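Long-range contacts in acetone carboxylase alpha subunit (Xanthobacter autotrophicus Py2, PDB 5M45), which forms the alpha subunit of a bacterial carboxylase complex and belongs to the hydantoinase B/oxoprolinase family, with a bound manganese ion: residues G132-D143 with Y199-D210; D153-F161 with R237-V248. All coordinates share one frame; numbering follows the deposited sequence.

Interaction 1 (G132-D143 with Y199-D210)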
loop_
_atom_site.group_PDB
_atom_site.type_symbol
_atom_site.label_atom_id
_atom_site.label_comp_id
_atom_site.label_asym_id
_atom_site.label_seq_id
_atom_site.Cartn_x
_atom_site.Cartn_y
_atom_site.Cartn_z
ATOM N N GLY A 132 11.267 19.830 5.852
ATOM C CA GLY A 132 12.641 20.316 5.995
ATOM C C GLY A 132 13.653 19.420 5.311
ATOM O O GLY A 132 13.443 18.196 5.216
ATOM N N VAL A 133 14.761 20.013 4.842
ATOM C CA VAL A 133 15.869 19.266 4.226
ATOM C C VAL A 133 17.117 19.596 5.019
ATOM O O VAL A 133 17.657 20.717 4.914
ATOM C CB VAL A 133 16.063 19.637 2.728
ATOM C CG1 VAL A 133 17.273 18.915 2.118
ATOM C CG2 VAL A 133 14.793 19.339 1.937
ATOM N N HIS A 134 17.541 18.640 5.856
ATOM C CA HIS A 134 18.605 18.849 6.834
ATOM C C HIS A 134 19.799 17.934 6.586
ATOM O O HIS A 134 19.661 16.808 6.080
ATOM C CB HIS A 134 18.105 18.655 8.257
ATOM C CG HIS A 134 16.879 19.441 8.596
ATOM N ND1 HIS A 134 15.770 18.866 9.183
ATOM C CD2 HIS A 134 16.593 20.758 8.456
ATOM C CE1 HIS A 134 14.848 19.798 9.395
ATOM N NE2 HIS A 134 15.327 20.958 8.978
ATOM N N ASP A 135 20.967 18.419 6.970
ATOM C CA ASP A 135 22.204 17.630 6.903
ATOM C C ASP A 135 21.979 16.312 7.685
ATOM O O ASP A 135 21.407 16.324 8.775
ATOM C CB ASP A 135 23.370 18.449 7.485
ATOM C CG ASP A 135 24.720 17.784 7.309
ATOM O OD1 ASP A 135 24.907 16.972 6.405
ATOM O OD2 ASP A 135 25.628 18.092 8.104
ATOM N N LYS A 136 22.376 15.202 7.046
ATOM C CA LYS A 136 22.245 13.812 7.555
ATOM C C LYS A 136 20.828 13.193 7.465
ATOM O O LYS A 136 20.583 12.103 7.995
ATOM C CB LYS A 136 22.827 13.678 8.960
ATOM C CG LYS A 136 24.268 14.143 9.090
ATOM C CD LYS A 136 24.766 13.696 10.464
ATOM C CE LYS A 136 26.106 14.308 10.785
ATOM N NZ LYS A 136 27.119 13.859 9.783
ATOM N N ASP A 137 19.880 13.905 6.828
ATOM C CA ASP A 137 18.580 13.305 6.526
ATOM C C ASP A 137 18.734 12.174 5.492
ATOM O O ASP A 137 19.693 12.156 4.725
ATOM C CB ASP A 137 17.595 14.367 6.014
ATOM C CG ASP A 137 16.986 15.205 7.128
ATOM O OD1 ASP A 137 17.189 14.922 8.342
ATOM O OD2 ASP A 137 16.252 16.149 6.789
ATOM N N ILE A 138 17.788 11.241 5.516
ATOM C CA ILE A 138 17.655 10.193 4.488
ATOM C C ILE A 138 16.226 10.199 3.923
ATOM O O ILE A 138 15.253 10.074 4.684
ATOM C CB ILE A 138 17.942 8.785 5.081
ATOM C CG1 ILE A 138 19.342 8.740 5.693
ATOM C CG2 ILE A 138 17.856 7.711 3.989
ATOM C CD1 ILE A 138 19.623 7.430 6.489
ATOM N N PHE A 139 16.112 10.342 2.593
ATOM C CA PHE A 139 14.842 10.271 1.876
ATOM C C PHE A 139 14.728 8.953 1.098
ATOM O O PHE A 139 15.723 8.427 0.609
ATOM C CB PHE A 139 14.642 11.515 0.943
ATOM C CG PHE A 139 14.517 12.820 1.685
ATOM C CD1 PHE A 139 13.276 13.279 2.128
ATOM C CD2 PHE A 139 15.639 13.607 1.947
ATOM C CE1 PHE A 139 13.158 14.484 2.823
ATOM C CE2 PHE A 139 15.538 14.808 2.654
ATOM C CZ PHE A 139 14.301 15.256 3.096
ATOM N N CYS A 140 13.520 8.406 1.004
ATOM C CA CYS A 140 13.250 7.258 0.165
ATOM C C CYS A 140 12.081 7.572 -0.760
ATOM O O CYS A 140 11.151 8.261 -0.370
ATOM C CB CYS A 140 12.983 6.017 1.038
ATOM S SG CYS A 140 12.729 4.461 0.137
ATOM N N ASN A 141 12.129 7.049 -1.980
ATOM C CA ASN A 141 11.090 7.333 -2.987
ATOM C C ASN A 141 11.001 6.251 -4.047
ATOM O O ASN A 141 12.032 5.669 -4.430
ATOM C CB ASN A 141 11.425 8.683 -3.670
ATOM C CG ASN A 141 10.475 9.028 -4.790
ATOM O OD1 ASN A 141 9.328 9.425 -4.552
ATOM N ND2 ASN A 141 10.921 8.840 -6.018
ATOM N N ASN A 142 9.778 5.958 -4.503
ATOM C CA ASN A 142 9.574 5.137 -5.711
ATOM C C ASN A 142 8.343 5.510 -6.543
ATOM O O ASN A 142 7.930 4.719 -7.414
ATOM C CB ASN A 142 9.549 3.641 -5.354
ATOM C CG ASN A 142 8.264 3.232 -4.655
ATOM O OD1 ASN A 142 7.479 4.098 -4.276
ATOM N ND2 ASN A 142 8.025 1.919 -4.512
ATOM N N ASP A 143 7.755 6.686 -6.312
ATOM C CA ASP A 143 6.420 7.013 -6.817
ATOM C C ASP A 143 6.420 7.280 -8.333
ATOM O O ASP A 143 7.001 8.269 -8.801
ATOM C CB ASP A 143 5.918 8.255 -6.035
ATOM C CG ASP A 143 4.487 8.648 -6.341
ATOM O OD1 ASP A 143 3.779 7.944 -7.142
ATOM O OD2 ASP A 143 4.063 9.662 -5.743
ATOM N N TYR A 199 3.645 -1.288 -2.763
ATOM C CA TYR A 199 4.011 -0.261 -1.751
ATOM C C TYR A 199 4.655 0.947 -2.474
ATOM O O TYR A 199 5.684 0.795 -3.128
ATOM C CB TYR A 199 5.010 -0.879 -0.769
ATOM C CG TYR A 199 5.332 -0.079 0.505
ATOM C CD1 TYR A 199 4.336 0.246 1.426
ATOM C CD2 TYR A 199 6.640 0.265 0.815
ATOM C CE1 TYR A 199 4.648 0.944 2.619
ATOM C CE2 TYR A 199 6.971 0.932 1.998
ATOM C CZ TYR A 199 5.971 1.278 2.899
ATOM O OH TYR A 199 6.305 1.933 4.102
ATOM N N SER A 200 4.015 2.119 -2.382
ATOM C CA SER A 200 4.414 3.323 -3.128
ATOM C C SER A 200 4.720 4.438 -2.127
ATOM O O SER A 200 3.866 4.792 -1.295
ATOM C CB SER A 200 3.328 3.780 -4.115
ATOM O OG SER A 200 3.799 4.832 -4.994
ATOM N N ILE A 201 5.939 4.989 -2.237
ATOM C CA ILE A 201 6.551 5.897 -1.263
ATOM C C ILE A 201 6.807 7.250 -1.986
ATOM O O ILE A 201 7.543 7.279 -2.968
ATOM C CB ILE A 201 7.908 5.305 -0.814
ATOM C CG1 ILE A 201 7.749 3.844 -0.287
ATOM C CG2 ILE A 201 8.554 6.164 0.251
ATOM C CD1 ILE A 201 8.903 2.907 -0.699
ATOM N N THR A 202 6.230 8.357 -1.497
ATOM C CA THR A 202 6.402 9.670 -2.150
ATOM C C THR A 202 7.387 10.577 -1.401
ATOM O O THR A 202 6.992 11.265 -0.469
ATOM C CB THR A 202 5.043 10.385 -2.346
ATOM O OG1 THR A 202 4.156 9.565 -3.103
ATOM C CG2 THR A 202 5.216 11.740 -3.077
ATOM N N CYS A 203 8.658 10.556 -1.806
ATOM C CA CYS A 203 9.719 11.406 -1.207
ATOM C C CYS A 203 9.638 11.480 0.346
ATOM O O CYS A 203 9.693 12.558 0.969
ATOM C CB CYS A 203 9.690 12.794 -1.867
ATOM S SG CYS A 203 10.200 12.795 -3.614
ATOM N N ARG A 204 9.568 10.295 0.965
ATOM C CA ARG A 204 9.388 10.199 2.421
ATOM C C ARG A 204 10.713 10.423 3.153
ATOM O O ARG A 204 11.746 9.884 2.759
ATOM C CB ARG A 204 8.803 8.838 2.754
ATOM C CG ARG A 204 8.595 8.558 4.255
ATOM C CD ARG A 204 7.806 7.290 4.505
ATOM N NE ARG A 204 7.749 6.992 5.931
ATOM C CZ ARG A 204 7.055 5.975 6.477
ATOM N NH1 ARG A 204 6.322 5.161 5.727
ATOM N NH2 ARG A 204 7.092 5.780 7.790
ATOM N N LYS A 205 10.696 11.212 4.228
ATOM C CA LYS A 205 11.870 11.280 5.106
ATOM C C LYS A 205 11.850 10.034 6.023
ATOM O O LYS A 205 11.010 9.925 6.916
ATOM C CB LYS A 205 11.923 12.578 5.948
ATOM C CG LYS A 205 13.269 12.750 6.678
ATOM C CD LYS A 205 13.383 13.953 7.594
ATOM C CE LYS A 205 13.133 15.236 6.823
ATOM N NZ LYS A 205 13.535 16.463 7.561
ATOM N N VAL A 206 12.771 9.105 5.771
ATOM C CA VAL A 206 12.832 7.815 6.468
ATOM C C VAL A 206 13.965 7.728 7.515
ATOM O O VAL A 206 14.078 6.707 8.220
ATOM C CB VAL A 206 12.968 6.643 5.490
ATOM C CG1 VAL A 206 11.716 6.583 4.585
ATOM C CG2 VAL A 206 14.270 6.669 4.670
ATOM N N GLY A 207 14.751 8.790 7.646
ATOM C CA GLY A 207 15.808 8.857 8.637
ATOM C C GLY A 207 16.371 10.251 8.824
ATOM O O GLY A 207 16.187 11.160 7.981
ATOM N N ALA A 208 17.055 10.422 9.963
ATOM C CA ALA A 208 17.731 11.650 10.311
ATOM C C ALA A 208 18.955 11.302 11.170
ATOM O O ALA A 208 19.011 10.207 11.767
ATOM C CB ALA A 208 16.769 12.586 11.053
ATOM N N ASN A 209 19.934 12.204 11.210
ATOM C CA ASN A 209 21.205 11.926 11.848
ATOM C C ASN A 209 21.793 10.559 11.377
ATOM O O ASN A 209 22.293 9.753 12.164
ATOM C CB ASN A 209 21.028 11.990 13.376
ATOM C CG ASN A 209 22.342 12.081 14.117
ATOM O OD1 ASN A 209 23.326 12.716 13.635
ATOM N ND2 ASN A 209 22.403 11.428 15.297
ATOM N N ASP A 210 21.674 10.297 10.081
ATOM C CA ASP A 210 22.229 9.087 9.450
ATOM C C ASP A 210 21.613 7.778 9.956
ATOM O O ASP A 210 22.191 6.707 9.763
ATOM C CB ASP A 210 23.793 9.066 9.544
ATOM C CG ASP A 210 24.468 10.069 8.577
ATOM O OD1 ASP A 210 23.805 10.726 7.734
ATOM O OD2 ASP A 210 25.716 10.202 8.654
HETATM O O HOH W 1 15.590 16.015 10.111
HETATM O O HOH W 2 19.392 14.837 9.974
HETATM O O HOH W 3 22.065 10.724 5.498
HETATM O O HOH W 4 3.606 4.586 -7.841
#
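Tyr199 O takes the side-chain amide N-H of Asn142, ND2 to O 2.9 Å, in the plane of both groups. The same amide turns its OD1 to the N-H of Ile201 (2.7 Å). Asn142 reaches both because its CG stands between its own backbone N and carbonyl carbon (chi1 74°), turning the amide so that its N-H and C=O meet the backbone of Tyr199 and Ile201. Thr202 OG1 donates to Asp143 OD2 at 2.6 Å from above the carboxylate plane; Arg222 of a second copy of this subunit pairs with that oxygen too. At Cys203 the backbone N-H goes to Asn141 OD1. Arg204 exchanges two backbone hydrogen bonds with Cys140, while its guanidinium leaves for Glu219. Lys205 runs its CG over one face of the Phe139 ring, turns about CG-CD (chi3 -58°) and brings NZ to Asp137 OD2 (2.8 Å), a salt bridge, and to Gly132 O (2.9 Å). His134 N grips OD2 from the opposite face of the carboxylate. Val206 CG1 packs on Cys140 CB and Val206 CG2 lies 3.8 Å from Ile138 CG2. Ile138 O takes Val206 N firmly and Gly207 N weakly, and Gly207 O accepts from Ile138 N at 2.9 Å. Asp210 N closes on Lys136 O, and its carboxylate is held by Arg245. With Val206 and Gly207 both facing Ile138, the pairing is a classic beta bulge in an antiparallel sheet.

Interaction 2 (D153-F161 with R237-V248). With MN (manganese (II) ion), chain M.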
loop_
_atom_site.group_PDB
_atom_site.type_symbol
_atom_site.label_atom_id
_atom_site.label_comp_id
_atom_site.label_asym_id
_atom_site.label_seq_id
_atom_site.Cartn_x
_atom_site.Cartn_y
_atom_site.Cartn_z
ATOM N N ASP A 153 11.753 -0.235 -8.414
ATOM C CA ASP A 153 12.979 0.531 -8.407
ATOM C C ASP A 153 12.942 1.549 -7.253
ATOM O O ASP A 153 12.304 2.611 -7.369
ATOM C CB ASP A 153 13.227 1.192 -9.746
ATOM C CG ASP A 153 13.535 0.192 -10.837
ATOM O OD1 ASP A 153 13.965 -0.949 -10.513
ATOM O OD2 ASP A 153 13.354 0.506 -12.044
ATOM N N ILE A 154 13.609 1.216 -6.162
ATOM C CA ILE A 154 13.573 2.043 -4.970
ATOM C C ILE A 154 14.766 3.012 -4.939
ATOM O O ILE A 154 15.936 2.580 -5.107
ATOM C CB ILE A 154 13.622 1.180 -3.677
ATOM C CG1 ILE A 154 12.560 0.050 -3.700
ATOM C CG2 ILE A 154 13.494 2.065 -2.449
ATOM C CD1 ILE A 154 11.130 0.534 -3.694
ATOM N N HIS A 155 14.466 4.292 -4.716
ATOM C CA HIS A 155 15.482 5.349 -4.563
ATOM C C HIS A 155 15.754 5.693 -3.076
ATOM O O HIS A 155 14.802 5.828 -2.300
ATOM C CB HIS A 155 15.078 6.682 -5.230
ATOM C CG HIS A 155 14.461 6.552 -6.582
ATOM N ND1 HIS A 155 13.586 7.497 -7.079
ATOM C CD2 HIS A 155 14.616 5.627 -7.559
ATOM C CE1 HIS A 155 13.214 7.147 -8.307
ATOM N NE2 HIS A 155 13.823 6.008 -8.614
ATOM N N THR A 156 17.041 5.878 -2.735
ATOM C CA THR A 156 17.486 6.522 -1.496
ATOM C C THR A 156 18.226 7.798 -1.932
ATOM O O THR A 156 19.109 7.750 -2.791
ATOM C CB THR A 156 18.411 5.619 -0.662
ATOM O OG1 THR A 156 17.716 4.443 -0.236
ATOM C CG2 THR A 156 18.941 6.365 0.593
ATOM N N ILE A 157 17.796 8.943 -1.399
ATOM C CA ILE A 157 18.313 10.280 -1.763
ATOM C C ILE A 157 18.805 11.029 -0.476
ATOM O O ILE A 157 18.074 11.143 0.507
ATOM C CB ILE A 157 17.219 11.087 -2.505
ATOM C CG1 ILE A 157 16.830 10.430 -3.845
ATOM C CG2 ILE A 157 17.699 12.508 -2.780
ATOM C CD1 ILE A 157 15.460 10.900 -4.348
ATOM N N VAL A 158 20.060 11.500 -0.494
ATOM C CA VAL A 158 20.707 12.164 0.654
ATOM C C VAL A 158 21.229 13.550 0.180
ATOM O O VAL A 158 21.973 13.622 -0.809
ATOM C CB VAL A 158 21.882 11.318 1.179
ATOM C CG1 VAL A 158 22.636 12.059 2.258
ATOM C CG2 VAL A 158 21.367 9.971 1.680
ATOM N N PRO A 159 20.876 14.637 0.898
ATOM C CA PRO A 159 21.450 15.948 0.566
ATOM C C PRO A 159 22.902 16.046 1.019
ATOM O O PRO A 159 23.312 15.360 1.980
ATOM C CB PRO A 159 20.564 16.939 1.336
ATOM C CG PRO A 159 20.148 16.160 2.552
ATOM C CD PRO A 159 19.970 14.726 2.060
ATOM N N ILE A 160 23.670 16.857 0.301
ATOM C CA ILE A 160 25.085 17.118 0.616
ATOM C C ILE A 160 25.276 18.577 1.025
ATOM O O ILE A 160 24.895 19.485 0.282
ATOM C CB ILE A 160 25.992 16.780 -0.602
ATOM C CG1 ILE A 160 25.743 15.328 -1.043
ATOM C CG2 ILE A 160 27.451 17.038 -0.254
ATOM C CD1 ILE A 160 26.418 14.904 -2.346
ATOM N N PHE A 161 25.875 18.792 2.198
ATOM C CA PHE A 161 26.088 20.113 2.811
ATOM C C PHE A 161 27.587 20.456 2.923
ATOM O O PHE A 161 28.427 19.581 3.037
ATOM C CB PHE A 161 25.415 20.172 4.209
ATOM C CG PHE A 161 23.910 20.406 4.161
ATOM C CD1 PHE A 161 23.042 19.382 3.849
ATOM C CD2 PHE A 161 23.385 21.659 4.471
ATOM C CE1 PHE A 161 21.652 19.590 3.835
ATOM C CE2 PHE A 161 22.016 21.881 4.422
ATOM C CZ PHE A 161 21.141 20.847 4.127
ATOM N N ARG A 237 21.924 0.694 -0.819
ATOM C CA ARG A 237 21.712 2.068 -1.298
ATOM C C ARG A 237 22.330 3.111 -0.329
ATOM O O ARG A 237 22.996 4.068 -0.767
ATOM C CB ARG A 237 20.222 2.388 -1.493
ATOM C CG ARG A 237 19.512 1.573 -2.570
ATOM C CD ARG A 237 18.065 2.018 -2.810
ATOM N NE ARG A 237 17.228 1.981 -1.602
ATOM C CZ ARG A 237 16.526 0.935 -1.179
ATOM N NH1 ARG A 237 16.516 -0.221 -1.828
ATOM N NH2 ARG A 237 15.805 1.044 -0.067
ATOM N N ILE A 238 22.109 2.925 0.981
ATOM C CA ILE A 238 22.641 3.879 1.965
ATOM C C ILE A 238 24.188 3.888 1.948
ATOM O O ILE A 238 24.799 4.965 2.080
ATOM C CB ILE A 238 22.133 3.598 3.405
ATOM C CG1 ILE A 238 20.658 3.757 3.441
ATOM C CG2 ILE A 238 22.694 4.638 4.347
ATOM C CD1 ILE A 238 20.007 3.208 4.707
ATOM N N ALA A 239 24.810 2.705 1.816
ATOM C CA ALA A 239 26.273 2.606 1.741
ATOM C C ALA A 239 26.843 3.452 0.616
ATOM O O ALA A 239 27.739 4.269 0.833
ATOM C CB ALA A 239 26.724 1.156 1.573
ATOM N N GLY A 240 26.336 3.251 -0.588
ATOM C CA GLY A 240 26.849 3.991 -1.721
ATOM C C GLY A 240 26.605 5.508 -1.645
ATOM O O GLY A 240 27.492 6.289 -1.986
ATOM N N CYS A 241 25.435 5.906 -1.197
ATOM C CA CYS A 241 25.136 7.330 -0.965
ATOM C C CYS A 241 26.146 7.966 0.002
ATOM O O CYS A 241 26.675 9.040 -0.295
ATOM C CB CYS A 241 23.704 7.544 -0.466
ATOM S SG CYS A 241 22.395 7.236 -1.703
ATOM N N HIS A 242 26.420 7.296 1.134
ATOM C CA HIS A 242 27.354 7.833 2.144
ATOM C C HIS A 242 28.824 7.791 1.711
ATOM O O HIS A 242 29.571 8.709 2.053
ATOM C CB HIS A 242 27.122 7.193 3.540
ATOM C CG HIS A 242 25.884 7.701 4.220
ATOM N ND1 HIS A 242 25.430 7.199 5.424
ATOM C CD2 HIS A 242 24.999 8.657 3.854
ATOM C CE1 HIS A 242 24.339 7.854 5.788
ATOM N NE2 HIS A 242 24.056 8.739 4.844
ATOM N N MET A 243 29.211 6.775 0.932
ATOM C CA MET A 243 30.553 6.731 0.299
ATOM C C MET A 243 30.768 7.956 -0.607
ATOM O O MET A 243 31.819 8.607 -0.550
ATOM C CB MET A 243 30.759 5.427 -0.518
ATOM C CG MET A 243 30.880 4.164 0.332
ATOM S SD MET A 243 30.799 2.651 -0.635
ATOM C CE MET A 243 32.370 2.757 -1.468
ATOM N N ILE A 244 29.761 8.286 -1.410
ATOM C CA ILE A 244 29.862 9.435 -2.336
ATOM C C ILE A 244 29.846 10.767 -1.574
ATOM O O ILE A 244 30.637 11.655 -1.895
ATOM C CB ILE A 244 28.792 9.355 -3.451
ATOM C CG1 ILE A 244 29.109 8.192 -4.415
ATOM C CG2 ILE A 244 28.692 10.669 -4.237
ATOM C CD1 ILE A 244 27.860 7.653 -5.120
ATOM N N ARG A 245 28.951 10.919 -0.590
ATOM C CA ARG A 245 28.937 12.138 0.264
ATOM C C ARG A 245 30.323 12.408 0.876
ATOM O O ARG A 245 30.834 13.527 0.837
ATOM C CB ARG A 245 27.879 12.054 1.365
ATOM C CG ARG A 245 27.746 13.347 2.205
ATOM C CD ARG A 245 26.743 13.197 3.354
ATOM N NE ARG A 245 27.179 12.155 4.281
ATOM C CZ ARG A 245 26.441 11.649 5.269
ATOM N NH1 ARG A 245 25.200 12.069 5.511
ATOM N NH2 ARG A 245 26.965 10.706 6.049
ATOM N N LYS A 246 30.929 11.369 1.416
ATOM C CA LYS A 246 32.257 11.497 2.017
ATOM C C LYS A 246 33.312 11.925 0.997
ATOM O O LYS A 246 34.141 12.799 1.266
ATOM C CB LYS A 246 32.640 10.193 2.667
ATOM C CG LYS A 246 33.944 10.234 3.448
ATOM C CD LYS A 246 34.113 8.872 4.112
ATOM C CE LYS A 246 35.554 8.377 4.127
ATOM N NZ LYS A 246 36.067 8.382 5.524
ATOM N N LEU A 247 33.289 11.304 -0.177
ATOM C CA LEU A 247 34.224 11.684 -1.250
ATOM C C LEU A 247 34.047 13.165 -1.691
ATOM O O LEU A 247 35.047 13.893 -1.858
ATOM C CB LEU A 247 34.113 10.736 -2.435
ATOM C CG LEU A 247 34.940 11.208 -3.646
ATOM C CD1 LEU A 247 36.417 10.978 -3.382
ATOM C CD2 LEU A 247 34.515 10.559 -4.911
ATOM N N VAL A 248 32.807 13.622 -1.835
ATOM C CA VAL A 248 32.567 15.036 -2.191
ATOM C C VAL A 248 33.160 15.973 -1.110
ATOM O O VAL A 248 33.835 16.951 -1.447
ATOM C CB VAL A 248 31.073 15.355 -2.498
ATOM C CG1 VAL A 248 30.820 16.862 -2.653
ATOM C CG2 VAL A 248 30.644 14.605 -3.780
HETATM MN MN MN M . 13.317 -2.168 -12.027
HETATM O O HOH W 5 15.509 3.431 1.855
HETATM O O HOH W 6 23.935 14.700 4.587
#
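Thr156 OG1 receives the NE-H of Arg237 at 2.9 Å in a nearly straight bond (160° at the hydrogen), with the hydroxyl oxygen close to the guanidinium plane. Water 5 fills the corner beside this bond: it accepts from Arg237 NH2 and lies 3.2 Å from Thr156 OG1. Arg237 CD lies 3.2 Å from Ile154 O, and from there a turn about CG-CD (chi3 -57°) swings NE to the threonine hydroxyl and brings the flat group against Ile154. The CG2 methyl of Ile154 sits over the centre of one guanidinium face, 3.5 Å from Arg237 CZ. A further bond from NH1 to Thr174 OG1 ties the arginine to the next strand, so the buried group is fixed in rotation as well as in place. Helix 237-248 packs on one face of the antiparallel sheet, running in nearly the same direction as strand 153-161, the axes of these segments 8.6 Å apart and inclined by 28°. Alternate strand residues, Ile154, Thr156, Val158 and Ile160, supply the side chains that meet it. Cys241 faces the middle of the strand, its CB against Val158 CG2 at 4.0 Å and its SG near Thr156 O. Farther along, Arg245 passes Val158 at about a right angle, NH1 lying near CG1, and lays its guanidinium against the His242 ring, with NH2 over the ring centre. Water 6 links Arg245 NH1 to Pro159 O, while NH2 forms a salt bridge with Asp210. At the far end Ile160 CG2 meets Val248 CG1 at 4.1 Å. At the start of the strand Asp153 turns to the manganese ion, which its OD1 binds at 2.0 Å alongside His150 and His175.

In the fold
Strands 138-141 and 153-162 are neighbours in one antiparallel sheet, so interaction 1 extends it toward strand 204-208 while interaction 2 places helix 227-255 against one of its faces. Their centres lie 12 Å apart. Probable backbone hydrogen bonds join them directly, Asn141 O to His155 N at 2.8 Å and Phe139 O to Ile157 N at 2.9 Å. Through Asp210 the end of 199-210 also reaches the helix of interaction 2. The metal site lies at the Asp153 end of interaction 2, and the side chain of Asn142 in interaction 1 is about 10 Å from the bound manganese ion. The bound 3,6,9,12,15-pentaoxaheptadecan-1-ol is about 10 Å from the side chain of His155 and about 11 Å from that of Asn141.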